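Local coordinates for protein bifunctional amylase/serine protease inhibitor (Zea mays, PDB 1BEA) that strongly inhibits mammalian trypsin and specifically blocks activated Hageman factor (factor XIIa), and also acts as an amylase inhibitor, at residues T58-L63 with T97-A102; R46-I51 with A102-A107. All coordinates share one frame; numbering follows the deposited sequence.

In the fold
Both contacts use the loop that follows helix 88-95, which runs from contact 1 through the shared residue A102 into contact 2. Its first half packs on helix 56-65 in contact 1, about 5 Å from the centre of the chain (centre to centre); its second half meets helix 37-49 in contact 2, about 10 Å out. The contact centres are about 8 Å apart. Along the chain contact 1 is nested within the loop closed by contact 2. Two probable hydrogen bonds, L98 O to C104 N and T100 O to N105 N, tie the loop to itself; side-chain packing and the C45-C104 disulfide attach it to the two successive helices, away from the protease-cleavage site.

Contact 1. Residues T58-L63 with T97-A102; sequences TALSIL and TLVTEA
L60 projects from helix 56-65 and sets its forked tip against L98 and V99, at the start of the loop segment 97-102. Its CA is the one nearest to the loop, 8.0 Å from the CA of L98, and side chains span the gap without a hydrogen bond across it. Followed outward, the L60 side chain leaves the helix toward the loop; CB and CG serve as a stalk, and the two methyls do the touching. CD1 goes to V99 and lies 3.8 Å from V99 CG1. CD2 goes to L98 and rests equally near two of its atoms, 4.2 Å from L98 CB and 4.2 Å from L98 CD2. The L60 side chain crosses its two neighbours at a slant. V99 offers CG1 because that methyl stands anti to its own carbonyl carbon. L98 is less relaxed: with chi2 at 9°, CD1 almost eclipses CA. It also reaches Y23 and V24 of helix 18-29 and C44 and L48 of helix 37-49, so L98 links L60 with residues of two further helices. Within the loop, T97 to T100 is a type I beta turn, with weak hydrogen bonds to T97 O from T100 N and from T100 OG1, the latter 3.0 Å long. Backbone hydrogen bonds also pair L98 with C104 and V99 with L106. Leucines and a valine meeting between helices and a long connecting loop in this way form part of the apolar interior of the compact, disulfide-linked four-helix fold of cereal trypsin/alpha-amylase inhibitors.

Contact 2. Residues R46-I51 with A102-A107; sequences RELADI and AECNLA
Between L48 and A49 on one side and C104 and L106 on the other no flat group takes part; the faces that meet are aliphatic, with one sulfur. The guanidinium of R46 and the carboxylate of D50 answer each other instead within segment 46-51, where D50 OD2 sits off the plane of the guanidinium, 3.8 Å from R46 NH1, a long pairing of charges without a hydrogen bond. L106 carries most of the meeting. Its CG is anti to its own carbonyl carbon (chi1 -74°), which sends both methyls toward helix 37-49. CD2 abuts the methyl of A49, 3.7 Å from A49 CB, while CD1 settles beside the helix backbone, 3.8 Å from A49 N and 3.9 Å from L48 CB. The L48 side chain passes L106 at an angle, and its own CG, anti to the backbone N (chi1 -162°), carries CD2 on to C104, 4.3 Å from C104 SG. That sulfur forms the disulfide with C45, the residue preceding segment 46-51, so a covalent link of the cereal inhibitor fold and apolar contacts of its neighbours join the same helix to the same loop. R56 of helix 56-65 adds polar ties on this side: its guanidinium nitrogens donate to the carbonyl oxygens of A49, I51 and A107, spanning both segments, and the L106 side chain touches R56. L48 is buried, whereas A49, C104 and L106 remain partly exposed. E103, one step before C104, turns its carboxylate to the hydroxyl of Y23 in helix 18-29, with OE1 hydrogen-bonded to Y23 OH.

Contact 1. Residues T58-L63 with T97-A102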
ATOM      1  N   THR A  58      -5.890   0.373   6.425  1.00 24.42           N
ATOM      2  CA  THR A  58      -4.921  -0.291   7.252  1.00 26.67           C
ATOM      3  C   THR A  58      -3.887  -0.981   6.356  1.00 26.64           C
ATOM      4  O   THR A  58      -2.690  -0.912   6.605  1.00 22.27           O
ATOM      5  CB  THR A  58      -5.652  -1.286   8.138  1.00 31.07           C
ATOM      6  OG1 THR A  58      -6.574  -0.563   8.960  1.00 35.91           O
ATOM      7  CG2 THR A  58      -4.699  -2.031   9.052  1.00 34.27           C
ATOM      8  N   ALA A  59      -4.350  -1.647   5.306  1.00 21.88           N
ATOM      9  CA  ALA A  59      -3.435  -2.318   4.402  1.00 19.83           C
ATOM     10  C   ALA A  59      -2.451  -1.245   3.890  1.00 21.50           C
ATOM     11  O   ALA A  59      -1.246  -1.445   3.942  1.00 21.84           O
ATOM     12  CB  ALA A  59      -4.212  -2.881   3.292  1.00 21.29           C
ATOM     13  N   LEU A  60      -2.980  -0.111   3.417  1.00 19.00           N
ATOM     14  CA  LEU A  60      -2.168   1.004   2.923  1.00 21.92           C
ATOM     15  C   LEU A  60      -1.145   1.404   3.971  1.00 23.06           C
ATOM     16  O   LEU A  60       0.075   1.568   3.716  1.00 29.93           O
ATOM     17  CB  LEU A  60      -3.052   2.217   2.670  1.00 22.23           C
ATOM     18  CG  LEU A  60      -3.628   2.364   1.287  1.00 24.63           C
ATOM     19  CD1 LEU A  60      -3.978   3.827   0.975  1.00 31.30           C
ATOM     20  CD2 LEU A  60      -2.601   1.828   0.333  1.00 29.68           C
ATOM     21  N   SER A  61      -1.636   1.580   5.182  1.00 19.70           N
ATOM     22  CA  SER A  61      -0.752   1.944   6.261  1.00 18.32           C
ATOM     23  C   SER A  61       0.355   0.886   6.505  1.00 23.58           C
ATOM     24  O   SER A  61       1.519   1.200   6.753  1.00 19.68           O
ATOM     25  CB  SER A  61      -1.577   2.154   7.501  1.00 24.12           C
ATOM     26  OG  SER A  61      -0.746   2.503   8.585  1.00 31.55           O
ATOM     27  N   ILE A  62       0.011  -0.380   6.438  1.00 23.55           N
ATOM     28  CA  ILE A  62       1.037  -1.381   6.660  1.00 22.23           C
ATOM     29  C   ILE A  62       2.058  -1.258   5.535  1.00 19.97           C
ATOM     30  O   ILE A  62       3.250  -1.315   5.749  1.00 25.71           O
ATOM     31  CB  ILE A  62       0.383  -2.756   6.700  1.00 24.85           C
ATOM     32  CG1 ILE A  62      -0.338  -2.883   8.049  1.00 20.21           C
ATOM     33  CG2 ILE A  62       1.435  -3.875   6.447  1.00 24.48           C
ATOM     34  CD1 ILE A  62      -1.170  -4.135   8.252  1.00 19.25           C
ATOM     35  N   LEU A  63       1.584  -1.043   4.326  1.00 18.07           N
ATOM     36  CA  LEU A  63       2.503  -0.912   3.237  1.00 18.24           C
ATOM     37  C   LEU A  63       3.372   0.318   3.426  1.00 20.28           C
ATOM     38  O   LEU A  63       4.581   0.241   3.211  1.00 21.28           O
ATOM     39  CB  LEU A  63       1.751  -0.843   1.896  1.00 14.96           C
ATOM     40  CG  LEU A  63       2.675  -0.536   0.714  1.00 24.45           C
ATOM     41  CD1 LEU A  63       3.382  -1.867   0.328  1.00 23.09           C
ATOM     42  CD2 LEU A  63       1.927   0.101  -0.501  1.00 14.67           C
ATOM     43  N   THR A  97      -2.230   8.127  -1.435  1.00 33.97           N
ATOM     44  CA  THR A  97      -3.285   8.501  -2.402  1.00 28.12           C
ATOM     45  C   THR A  97      -3.859   7.353  -3.186  1.00 26.28           C
ATOM     46  O   THR A  97      -4.750   7.521  -4.012  1.00 25.48           O
ATOM     47  CB  THR A  97      -2.790   9.535  -3.476  1.00 31.01           C
ATOM     48  OG1 THR A  97      -2.248   8.840  -4.603  1.00 30.33           O
ATOM     49  CG2 THR A  97      -1.722  10.435  -2.911  1.00 27.71           C
ATOM     50  N   LEU A  98      -3.372   6.166  -2.926  1.00 27.65           N
ATOM     51  CA  LEU A  98      -3.837   5.064  -3.733  1.00 28.07           C
ATOM     52  C   LEU A  98      -5.347   4.866  -3.756  1.00 25.93           C
ATOM     53  O   LEU A  98      -5.892   4.632  -4.832  1.00 24.63           O
ATOM     54  CB  LEU A  98      -3.104   3.781  -3.325  1.00 31.99           C
ATOM     55  CG  LEU A  98      -1.855   3.416  -4.151  1.00 32.11           C
ATOM     56  CD1 LEU A  98      -1.418   4.507  -5.113  1.00 23.37           C
ATOM     57  CD2 LEU A  98      -0.759   3.101  -3.185  1.00 28.29           C
ATOM     58  N   VAL A  99      -6.035   4.955  -2.606  1.00 26.30           N
ATOM     59  CA  VAL A  99      -7.504   4.757  -2.611  1.00 30.28           C
ATOM     60  C   VAL A  99      -8.300   5.824  -3.372  1.00 33.42           C
ATOM     61  O   VAL A  99      -9.430   5.590  -3.835  1.00 34.06           O
ATOM     62  CB  VAL A  99      -8.113   4.717  -1.181  1.00 31.93           C
ATOM     63  CG1 VAL A  99      -7.482   3.618  -0.390  1.00 28.57           C
ATOM     64  CG2 VAL A  99      -7.933   6.064  -0.482  1.00 27.04           C
ATOM     65  N   THR A 100      -7.703   7.001  -3.467  1.00 36.18           N
ATOM     66  CA  THR A 100      -8.310   8.135  -4.121  1.00 35.41           C
ATOM     67  C   THR A 100      -8.844   7.845  -5.484  1.00 35.76           C
ATOM     68  O   THR A 100      -8.313   6.985  -6.182  1.00 37.11           O
ATOM     69  CB  THR A 100      -7.306   9.198  -4.239  1.00 34.57           C
ATOM     70  OG1 THR A 100      -6.781   9.412  -2.944  1.00 39.30           O
ATOM     71  CG2 THR A 100      -7.927  10.479  -4.751  1.00 41.24           C
ATOM     72  N   GLU A 101      -9.889   8.580  -5.875  1.00 41.68           N
ATOM     73  CA  GLU A 101     -10.502   8.422  -7.199  1.00 44.81           C
ATOM     74  C   GLU A 101      -9.512   8.830  -8.284  1.00 39.89           C
ATOM     75  O   GLU A 101      -9.685   8.495  -9.461  1.00 38.45           O
ATOM     76  CB  GLU A 101     -11.791   9.239  -7.305  1.00 50.68           C
ATOM     77  CG  GLU A 101     -11.703  10.641  -6.755  1.00 68.45           C
ATOM     78  CD  GLU A 101     -12.744  11.580  -7.386  1.00 81.70           C
ATOM     79  OE1 GLU A 101     -13.333  11.207  -8.434  1.00 86.28           O
ATOM     80  OE2 GLU A 101     -12.974  12.690  -6.832  1.00 88.68           O
ATOM     81  N   ALA A 102      -8.472   9.556  -7.873  1.00 37.80           N
ATOM     82  CA  ALA A 102      -7.399   9.962  -8.792  1.00 35.48           C
ATOM     83  C   ALA A 102      -6.652   8.668  -9.082  1.00 33.68           C
ATOM     84  O   ALA A 102      -6.221   8.401 -10.204  1.00 31.95           O
ATOM     85  CB  ALA A 102      -6.470  10.939  -8.108  1.00 32.71           C
TER

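Contact 2. Residues R46-I51 with A102-A107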
ATOM      1  N   ARG A  46      -6.168  -3.764  -8.221  1.00 23.02           N
ATOM      2  CA  ARG A  46      -6.767  -5.078  -8.071  1.00 26.25           C
ATOM      3  C   ARG A  46      -6.453  -5.666  -6.704  1.00 26.52           C
ATOM      4  O   ARG A  46      -7.337  -6.232  -6.062  1.00 28.06           O
ATOM      5  CB  ARG A  46      -6.239  -5.991  -9.162  1.00 33.77           C
ATOM      6  CG  ARG A  46      -7.154  -7.125  -9.525  1.00 52.28           C
ATOM      7  CD  ARG A  46      -6.886  -8.285  -8.596  1.00 65.26           C
ATOM      8  NE  ARG A  46      -6.321  -9.430  -9.298  1.00 77.47           N
ATOM      9  CZ  ARG A  46      -5.219 -10.074  -8.920  1.00 85.39           C
ATOM     10  NH1 ARG A  46      -4.545  -9.690  -7.832  1.00 87.24           N
ATOM     11  NH2 ARG A  46      -4.788 -11.112  -9.632  1.00 91.12           N
ATOM     12  N   GLU A  47      -5.208  -5.541  -6.242  1.00 18.75           N
ATOM     13  CA  GLU A  47      -4.823  -6.094  -4.941  1.00 20.94           C
ATOM     14  C   GLU A  47      -5.487  -5.396  -3.741  1.00 23.67           C
ATOM     15  O   GLU A  47      -5.837  -6.034  -2.729  1.00 22.38           O
ATOM     16  CB  GLU A  47      -3.297  -6.015  -4.772  1.00 22.52           C
ATOM     17  CG  GLU A  47      -2.599  -7.197  -5.347  1.00 22.54           C
ATOM     18  CD  GLU A  47      -1.107  -6.973  -5.539  1.00 27.79           C
ATOM     19  OE1 GLU A  47      -0.551  -6.003  -4.969  1.00 20.84           O
ATOM     20  OE2 GLU A  47      -0.495  -7.782  -6.263  1.00 21.05           O
ATOM     21  N   LEU A  48      -5.611  -4.077  -3.854  1.00 19.03           N
ATOM     22  CA  LEU A  48      -6.225  -3.260  -2.823  1.00 23.28           C
ATOM     23  C   LEU A  48      -7.727  -3.550  -2.743  1.00 25.98           C
ATOM     24  O   LEU A  48      -8.328  -3.540  -1.669  1.00 29.71           O
ATOM     25  CB  LEU A  48      -5.984  -1.783  -3.156  1.00 24.93           C
ATOM     26  CG  LEU A  48      -6.129  -0.667  -2.096  1.00 26.25           C
ATOM     27  CD1 LEU A  48      -5.475  -1.025  -0.763  1.00 20.08           C
ATOM     28  CD2 LEU A  48      -5.494   0.602  -2.677  1.00 13.50           C
ATOM     29  N   ALA A  49      -8.346  -3.830  -3.877  1.00 25.43           N
ATOM     30  CA  ALA A  49      -9.764  -4.132  -3.853  1.00 25.45           C
ATOM     31  C   ALA A  49     -10.086  -5.525  -3.321  1.00 27.84           C
ATOM     32  O   ALA A  49     -11.229  -5.754  -2.871  1.00 26.93           O
ATOM     33  CB  ALA A  49     -10.337  -3.990  -5.215  1.00 24.16           C
ATOM     34  N   ASP A  50      -9.120  -6.454  -3.370  1.00 28.06           N
ATOM     35  CA  ASP A  50      -9.372  -7.831  -2.863  1.00 24.50           C
ATOM     36  C   ASP A  50      -9.427  -7.818  -1.341  1.00 26.15           C
ATOM     37  O   ASP A  50      -9.838  -8.782  -0.693  1.00 24.94           O
ATOM     38  CB  ASP A  50      -8.280  -8.803  -3.319  1.00 34.01           C
ATOM     39  CG  ASP A  50      -8.527  -9.347  -4.728  1.00 41.10           C
ATOM     40  OD1 ASP A  50      -9.693  -9.498  -5.135  1.00 48.76           O
ATOM     41  OD2 ASP A  50      -7.547  -9.624  -5.449  1.00 51.84           O
ATOM     42  N   ILE A  51      -8.992  -6.703  -0.776  1.00 21.74           N
ATOM     43  CA  ILE A  51      -9.005  -6.526   0.647  1.00 21.98           C
ATOM     44  C   ILE A  51     -10.368  -5.901   1.002  1.00 25.42           C
ATOM     45  O   ILE A  51     -10.877  -5.026   0.295  1.00 26.95           O
ATOM     46  CB  ILE A  51      -7.857  -5.608   1.076  1.00 18.40           C
ATOM     47  CG1 ILE A  51      -6.531  -6.401   1.066  1.00 17.54           C
ATOM     48  CG2 ILE A  51      -8.134  -5.062   2.424  1.00 10.85           C
ATOM     49  CD1 ILE A  51      -5.284  -5.555   1.185  1.00 20.45           C
ATOM     50  N   ALA A 102      -8.472   9.556  -7.873  1.00 37.80           N
ATOM     51  CA  ALA A 102      -7.399   9.962  -8.792  1.00 35.48           C
ATOM     52  C   ALA A 102      -6.652   8.668  -9.082  1.00 33.68           C
ATOM     53  O   ALA A 102      -6.221   8.401 -10.204  1.00 31.95           O
ATOM     54  CB  ALA A 102      -6.470  10.939  -8.108  1.00 32.71           C
ATOM     55  N   GLU A 103      -6.533   7.837  -8.056  1.00 28.00           N
ATOM     56  CA  GLU A 103      -5.845   6.587  -8.234  1.00 25.52           C
ATOM     57  C   GLU A 103      -6.788   5.398  -8.380  1.00 25.05           C
ATOM     58  O   GLU A 103      -7.439   5.274  -9.385  1.00 25.93           O
ATOM     59  CB  GLU A 103      -4.857   6.415  -7.094  1.00 26.80           C
ATOM     60  CG  GLU A 103      -3.798   7.529  -7.053  1.00 25.36           C
ATOM     61  CD  GLU A 103      -2.857   7.488  -8.259  1.00 34.60           C
ATOM     62  OE1 GLU A 103      -2.666   6.395  -8.852  1.00 25.78           O
ATOM     63  OE2 GLU A 103      -2.299   8.549  -8.617  1.00 32.99           O
ATOM     64  N   CYS A 104      -6.893   4.521  -7.389  1.00 28.92           N
ATOM     65  CA  CYS A 104      -7.736   3.327  -7.555  1.00 25.87           C
ATOM     66  C   CYS A 104      -9.219   3.541  -7.374  1.00 28.84           C
ATOM     67  O   CYS A 104     -10.024   2.721  -7.799  1.00 27.12           O
ATOM     68  CB  CYS A 104      -7.286   2.215  -6.588  1.00 25.29           C
ATOM     69  SG  CYS A 104      -5.638   1.502  -6.920  1.00 25.67           S
ATOM     70  N   ASN A 105      -9.578   4.642  -6.735  1.00 31.87           N
ATOM     71  CA  ASN A 105     -10.975   4.970  -6.447  1.00 32.16           C
ATOM     72  C   ASN A 105     -11.733   3.837  -5.773  1.00 32.55           C
ATOM     73  O   ASN A 105     -12.718   3.306  -6.305  1.00 25.99           O
ATOM     74  CB  ASN A 105     -11.728   5.379  -7.693  1.00 30.17           C
ATOM     75  CG  ASN A 105     -12.968   6.140  -7.350  1.00 33.74           C
ATOM     76  OD1 ASN A 105     -13.828   6.343  -8.182  1.00 41.74           O
ATOM     77  ND2 ASN A 105     -13.065   6.575  -6.098  1.00 35.37           N
ATOM     78  N   LEU A 106     -11.280   3.494  -4.576  1.00 32.88           N
ATOM     79  CA  LEU A 106     -11.914   2.418  -3.833  1.00 33.69           C
ATOM     80  C   LEU A 106     -12.443   2.908  -2.492  1.00 34.69           C
ATOM     81  O   LEU A 106     -11.759   3.637  -1.767  1.00 32.16           O
ATOM     82  CB  LEU A 106     -10.914   1.294  -3.594  1.00 30.12           C
ATOM     83  CG  LEU A 106     -10.609   0.466  -4.830  1.00 24.81           C
ATOM     84  CD1 LEU A 106      -9.250  -0.193  -4.685  1.00 26.31           C
ATOM     85  CD2 LEU A 106     -11.727  -0.546  -5.010  1.00 20.14           C
ATOM     86  N   ALA A 107     -13.662   2.483  -2.175  1.00 34.04           N
ATOM     87  CA  ALA A 107     -14.310   2.849  -0.924  1.00 33.43           C
ATOM     88  C   ALA A 107     -13.634   2.162   0.288  1.00 33.69           C
ATOM     89  O   ALA A 107     -13.142   1.035   0.195  1.00 37.29           O
ATOM     90  CB  ALA A 107     -15.821   2.466  -0.997  1.00 27.65           C
TER